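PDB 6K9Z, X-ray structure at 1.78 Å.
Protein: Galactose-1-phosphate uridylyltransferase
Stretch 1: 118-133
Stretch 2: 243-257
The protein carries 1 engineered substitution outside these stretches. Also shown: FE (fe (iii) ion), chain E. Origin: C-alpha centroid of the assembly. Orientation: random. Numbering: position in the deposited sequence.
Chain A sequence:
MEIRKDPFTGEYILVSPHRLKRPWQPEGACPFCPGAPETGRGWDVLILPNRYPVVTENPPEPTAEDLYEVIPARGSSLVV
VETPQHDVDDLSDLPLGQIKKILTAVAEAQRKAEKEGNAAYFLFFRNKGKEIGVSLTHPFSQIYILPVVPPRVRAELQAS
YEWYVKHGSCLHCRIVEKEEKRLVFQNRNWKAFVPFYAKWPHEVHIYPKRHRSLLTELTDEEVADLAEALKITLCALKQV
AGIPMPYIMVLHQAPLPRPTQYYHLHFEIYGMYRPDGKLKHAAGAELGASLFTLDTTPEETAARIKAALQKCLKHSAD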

# COMPACT_ATOMS: atom_id res chain seq x y z
N ASN A 118 17.06 4.40 22.00
CA ASN A 118 17.18 4.01 20.56
C ASN A 118 15.80 3.84 19.90
O ASN A 118 15.78 3.56 18.64
CB ASN A 118 17.99 2.73 20.39
CG ASN A 118 19.46 2.97 20.68
OD1 ASN A 118 20.04 2.37 21.58
ND2 ASN A 118 20.05 3.89 19.94
N ALA A 119 14.69 3.95 20.64
CA ALA A 119 13.37 3.61 20.05
C ALA A 119 12.65 4.91 19.66
O ALA A 119 12.17 5.63 20.56
CB ALA A 119 12.59 2.78 21.03
N ALA A 120 12.53 5.20 18.38
CA ALA A 120 11.77 6.36 17.87
C ALA A 120 10.26 6.09 17.83
O ALA A 120 9.44 7.03 17.92
CB ALA A 120 12.27 6.75 16.50
N TYR A 121 9.85 4.83 17.67
CA TYR A 121 8.44 4.50 17.38
C TYR A 121 8.09 3.11 17.89
O TYR A 121 8.88 2.16 17.76
CB TYR A 121 8.14 4.66 15.87
CG TYR A 121 6.68 4.92 15.68
CD1 TYR A 121 6.17 6.20 15.78
CD2 TYR A 121 5.79 3.86 15.45
CE1 TYR A 121 4.81 6.44 15.65
CE2 TYR A 121 4.43 4.09 15.34
CZ TYR A 121 3.95 5.37 15.49
OH TYR A 121 2.62 5.65 15.37
N PHE A 122 6.88 3.00 18.41
CA PHE A 122 6.28 1.72 18.84
C PHE A 122 5.11 1.47 17.88
O PHE A 122 4.08 2.16 18.01
CB PHE A 122 5.89 1.79 20.31
CG PHE A 122 5.37 0.50 20.89
CD1 PHE A 122 4.04 0.13 20.72
CD2 PHE A 122 6.19 -0.28 21.71
CE1 PHE A 122 3.55 -1.02 21.33
CE2 PHE A 122 5.68 -1.40 22.34
CZ PHE A 122 4.34 -1.75 22.18
N LEU A 123 5.26 0.52 16.95
CA LEU A 123 4.23 0.22 15.95
C LEU A 123 3.55 -1.11 16.34
O LEU A 123 4.19 -2.18 16.19
CB LEU A 123 4.82 0.10 14.55
CG LEU A 123 3.79 -0.23 13.45
CD1 LEU A 123 2.85 0.96 13.22
CD2 LEU A 123 4.48 -0.59 12.15
N PHE A 124 2.28 -1.06 16.75
CA PHE A 124 1.44 -2.25 17.03
C PHE A 124 0.51 -2.48 15.83
O PHE A 124 -0.18 -1.52 15.42
CB PHE A 124 0.64 -1.97 18.31
CG PHE A 124 -0.34 -3.03 18.69
CD1 PHE A 124 0.07 -4.31 18.93
CD2 PHE A 124 -1.67 -2.72 18.93
CE1 PHE A 124 -0.82 -5.30 19.25
CE2 PHE A 124 -2.57 -3.72 19.31
CZ PHE A 124 -2.14 -5.02 19.45
N PHE A 125 0.47 -3.69 15.29
CA PHE A 125 -0.40 -4.00 14.14
C PHE A 125 -0.86 -5.44 14.22
O PHE A 125 -0.28 -6.23 14.96
CB PHE A 125 0.24 -3.66 12.80
CG PHE A 125 1.45 -4.46 12.45
CD1 PHE A 125 2.69 -4.11 12.95
CD2 PHE A 125 1.34 -5.58 11.63
CE1 PHE A 125 3.82 -4.82 12.59
CE2 PHE A 125 2.46 -6.32 11.30
CZ PHE A 125 3.70 -5.95 11.78
N ARG A 126 -1.92 -5.73 13.46
CA ARG A 126 -2.48 -7.08 13.46
C ARG A 126 -2.91 -7.36 12.03
O ARG A 126 -3.65 -6.57 11.48
CB ARG A 126 -3.62 -7.19 14.46
CG ARG A 126 -4.11 -8.63 14.70
CD ARG A 126 -5.28 -8.66 15.72
NE ARG A 126 -5.39 -9.96 16.34
CZ ARG A 126 -6.02 -11.02 15.81
NH1 ARG A 126 -6.63 -10.94 14.63
NH2 ARG A 126 -5.96 -12.21 16.41
N ASN A 127 -2.48 -8.51 11.50
CA ASN A 127 -2.98 -9.01 10.20
C ASN A 127 -3.87 -10.21 10.48
O ASN A 127 -3.45 -11.07 11.26
CB ASN A 127 -1.84 -9.41 9.26
CG ASN A 127 -0.96 -8.22 8.94
OD1 ASN A 127 -1.48 -7.17 8.59
ND2 ASN A 127 0.36 -8.42 9.03
N LYS A 128 -5.04 -10.30 9.82
CA LYS A 128 -5.96 -11.42 10.11
C LYS A 128 -6.49 -11.96 8.79
O LYS A 128 -7.02 -11.18 8.00
CB LYS A 128 -7.11 -10.92 11.01
CG LYS A 128 -8.01 -12.02 11.53
CD LYS A 128 -9.14 -12.43 10.60
CE LYS A 128 -10.08 -13.42 11.27
NZ LYS A 128 -11.36 -13.53 10.52
N GLY A 129 -6.30 -13.25 8.56
CA GLY A 129 -6.90 -13.92 7.41
C GLY A 129 -5.87 -14.58 6.51
O GLY A 129 -4.89 -13.94 6.10
N LYS A 130 -6.11 -15.83 6.16
CA LYS A 130 -5.23 -16.54 5.20
C LYS A 130 -5.17 -15.73 3.88
O LYS A 130 -4.09 -15.73 3.20
CB LYS A 130 -5.77 -17.96 4.98
CG LYS A 130 -5.61 -18.84 6.21
CD LYS A 130 -6.23 -20.24 6.11
CE LYS A 130 -6.26 -20.95 7.46
NZ LYS A 130 -6.49 -22.41 7.30
N GLU A 131 -6.27 -15.07 3.51
CA GLU A 131 -6.37 -14.39 2.18
C GLU A 131 -5.40 -13.20 2.08
O GLU A 131 -5.18 -12.81 0.92
CB GLU A 131 -7.80 -13.95 1.88
CG GLU A 131 -8.67 -15.08 1.46
CD GLU A 131 -10.14 -14.72 1.39
OE1 GLU A 131 -10.70 -14.55 2.45
OE2 GLU A 131 -10.68 -14.61 0.26
N ILE A 132 -4.85 -12.69 3.19
CA ILE A 132 -3.86 -11.56 3.24
C ILE A 132 -2.52 -12.03 3.81
O ILE A 132 -1.72 -11.19 4.19
CB ILE A 132 -4.44 -10.31 3.91
CG1 ILE A 132 -4.71 -10.53 5.40
CG2 ILE A 132 -5.66 -9.82 3.10
CD1 ILE A 132 -4.66 -9.27 6.21
N GLY A 133 -2.28 -13.34 3.77
CA GLY A 133 -0.94 -13.94 3.91
C GLY A 133 -0.69 -14.47 5.31
O GLY A 133 0.43 -14.88 5.57
N ILE A 243 -19.59 -13.95 6.04
CA ILE A 243 -18.47 -14.85 6.45
C ILE A 243 -17.40 -13.98 7.09
O ILE A 243 -17.29 -12.81 6.72
CB ILE A 243 -17.89 -15.63 5.25
CG1 ILE A 243 -17.47 -14.68 4.11
CG2 ILE A 243 -18.86 -16.72 4.76
CD1 ILE A 243 -17.14 -15.37 2.81
N PRO A 244 -16.52 -14.51 7.97
CA PRO A 244 -15.44 -13.70 8.52
C PRO A 244 -14.66 -13.03 7.39
O PRO A 244 -14.47 -13.59 6.34
CB PRO A 244 -14.56 -14.68 9.30
CG PRO A 244 -15.54 -15.81 9.59
CD PRO A 244 -16.37 -15.92 8.33
N MET A 245 -14.26 -11.79 7.66
CA MET A 245 -13.55 -10.90 6.72
C MET A 245 -12.09 -10.80 7.16
O MET A 245 -11.78 -10.52 8.32
CB MET A 245 -14.17 -9.50 6.82
CG MET A 245 -13.72 -8.63 5.77
SD MET A 245 -14.36 -6.98 5.92
CE MET A 245 -16.13 -7.23 5.80
N PRO A 246 -11.14 -10.97 6.22
CA PRO A 246 -9.75 -10.66 6.53
C PRO A 246 -9.66 -9.16 6.79
O PRO A 246 -10.35 -8.31 6.15
CB PRO A 246 -8.97 -11.08 5.29
CG PRO A 246 -10.03 -11.09 4.19
CD PRO A 246 -11.35 -11.42 4.85
N TYR A 247 -8.77 -8.78 7.69
CA TYR A 247 -8.58 -7.35 7.97
C TYR A 247 -7.16 -7.10 8.47
O TYR A 247 -6.42 -8.04 8.89
CB TYR A 247 -9.58 -6.83 9.01
CG TYR A 247 -9.41 -7.40 10.39
CD1 TYR A 247 -8.49 -6.85 11.25
CD2 TYR A 247 -10.14 -8.49 10.81
CE1 TYR A 247 -8.28 -7.36 12.52
CE2 TYR A 247 -9.94 -9.02 12.07
CZ TYR A 247 -8.99 -8.47 12.91
OH TYR A 247 -8.74 -9.00 14.14
N ILE A 248 -6.84 -5.80 8.45
CA ILE A 248 -5.59 -5.21 8.94
C ILE A 248 -5.99 -4.24 10.03
O ILE A 248 -6.94 -3.48 9.82
CB ILE A 248 -4.86 -4.51 7.80
CG1 ILE A 248 -4.39 -5.56 6.79
CG2 ILE A 248 -3.77 -3.63 8.34
CD1 ILE A 248 -4.41 -5.07 5.38
N MET A 249 -5.28 -4.27 11.13
CA MET A 249 -5.43 -3.23 12.18
C MET A 249 -4.08 -2.62 12.53
O MET A 249 -3.11 -3.36 12.61
CB MET A 249 -6.06 -3.82 13.43
CG MET A 249 -6.18 -2.79 14.53
SD MET A 249 -7.35 -3.35 15.80
CE MET A 249 -6.28 -4.50 16.64
N VAL A 250 -4.02 -1.29 12.63
CA VAL A 250 -2.77 -0.59 12.97
C VAL A 250 -3.12 0.50 13.98
O VAL A 250 -4.14 1.12 13.87
CB VAL A 250 -2.06 -0.06 11.71
CG1 VAL A 250 -2.90 0.96 10.97
CG2 VAL A 250 -0.65 0.45 11.98
N LEU A 251 -2.23 0.68 14.92
CA LEU A 251 -2.28 1.78 15.91
C LEU A 251 -1.43 2.95 15.41
O LEU A 251 -0.21 2.80 15.32
CB LEU A 251 -1.76 1.29 17.25
CG LEU A 251 -1.62 2.37 18.34
CD1 LEU A 251 -2.94 3.12 18.48
CD2 LEU A 251 -1.19 1.74 19.66
N HIS A 252 -2.05 4.07 15.13
CA HIS A 252 -1.39 5.34 14.76
C HIS A 252 -1.30 6.14 16.06
O HIS A 252 -2.35 6.56 16.55
CB HIS A 252 -2.22 6.04 13.69
CG HIS A 252 -2.04 5.44 12.35
ND1 HIS A 252 -2.69 5.94 11.23
CD2 HIS A 252 -1.22 4.45 11.93
CE1 HIS A 252 -2.30 5.24 10.17
NE2 HIS A 252 -1.41 4.31 10.54
N GLN A 253 -0.08 6.30 16.58
CA GLN A 253 0.13 7.11 17.79
C GLN A 253 1.33 8.02 17.57
O GLN A 253 2.05 7.92 16.58
CB GLN A 253 0.25 6.21 19.01
CG GLN A 253 1.48 5.33 19.02
CD GLN A 253 1.63 4.58 20.33
OE1 GLN A 253 1.34 5.12 21.39
NE2 GLN A 253 2.11 3.35 20.28
N ALA A 254 1.58 8.89 18.52
CA ALA A 254 2.79 9.71 18.52
C ALA A 254 4.05 8.85 18.54
O ALA A 254 4.13 7.75 19.11
CB ALA A 254 2.80 10.63 19.70
N PRO A 255 5.14 9.44 18.03
CA PRO A 255 6.45 8.85 18.27
C PRO A 255 6.74 8.79 19.77
O PRO A 255 6.18 9.60 20.53
CB PRO A 255 7.44 9.74 17.56
CG PRO A 255 6.55 10.59 16.64
CD PRO A 255 5.22 10.76 17.37
N LEU A 256 7.69 7.93 20.15
CA LEU A 256 8.20 7.88 21.53
C LEU A 256 9.12 9.07 21.72
O LEU A 256 9.80 9.50 20.79
CB LEU A 256 8.92 6.56 21.74
CG LEU A 256 8.07 5.34 21.41
CD1 LEU A 256 8.78 4.08 21.87
CD2 LEU A 256 6.67 5.42 22.02
N PRO A 257 9.27 9.57 22.96
CA PRO A 257 8.58 9.05 24.14
C PRO A 257 7.52 10.00 24.71
O PRO A 257 7.06 9.70 25.83
CB PRO A 257 9.72 8.99 25.17
CG PRO A 257 10.51 10.23 24.82
CD PRO A 257 10.36 10.47 23.33
FE FE E . -4.16 7.59 10.86
O HOH W 1 10.94 9.48 18.09
O HOH W 2 5.04 5.16 18.88
O HOH W 3 1.45 1.74 17.21
O HOH W 4 -13.24 -11.10 10.45
O HOH W 5 -5.60 9.08 10.00

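Strands 121-128 and 247-252 run antiparallel, their axes 173° apart and 4.6 Å at closest approach, and the two stretches bury 1162 Å² between them. Backbone hydrogen bonds set the register. Arg126 N to Met249 O and Met249 N to Arg126 O are both 2.8 Å; Lys128 N to Tyr247 O is 2.8 Å and Tyr247 N to Lys128 O 3.0 Å. Leu251 N to Phe124 O, 3.0 Å at 165°, extends the ladder.

Beyond it the chains separate, and water and side chains fill in. Water 3 donates to Phe122 O (2.8 Å) and Leu251 O (2.7 Å) and accepts from Phe124 N (3.0 Å). Gln253, chi1 p, brings NE2 to Phe122 O at 3.2 Å, while Tyr121 OH donates to Gln253 O at 2.6 Å. Leu256 N to Ala120 O, 3.0 Å, rejoins the backbones.

Apolar packing follows the alternation of strand side chains. Lys128 CB lies 3.7 Å from the centroid of the Tyr247 ring, 18° off its normal, so the lysine's aliphatic base covers an aromatic face. On the face carrying Asn127 and Ile248, Ile132 CD1 meets Ile248 CG1 at 3.8 Å.

Gly129 suits its place: an ideal CB would sit 2.6 Å from Pro246 CB, a clash.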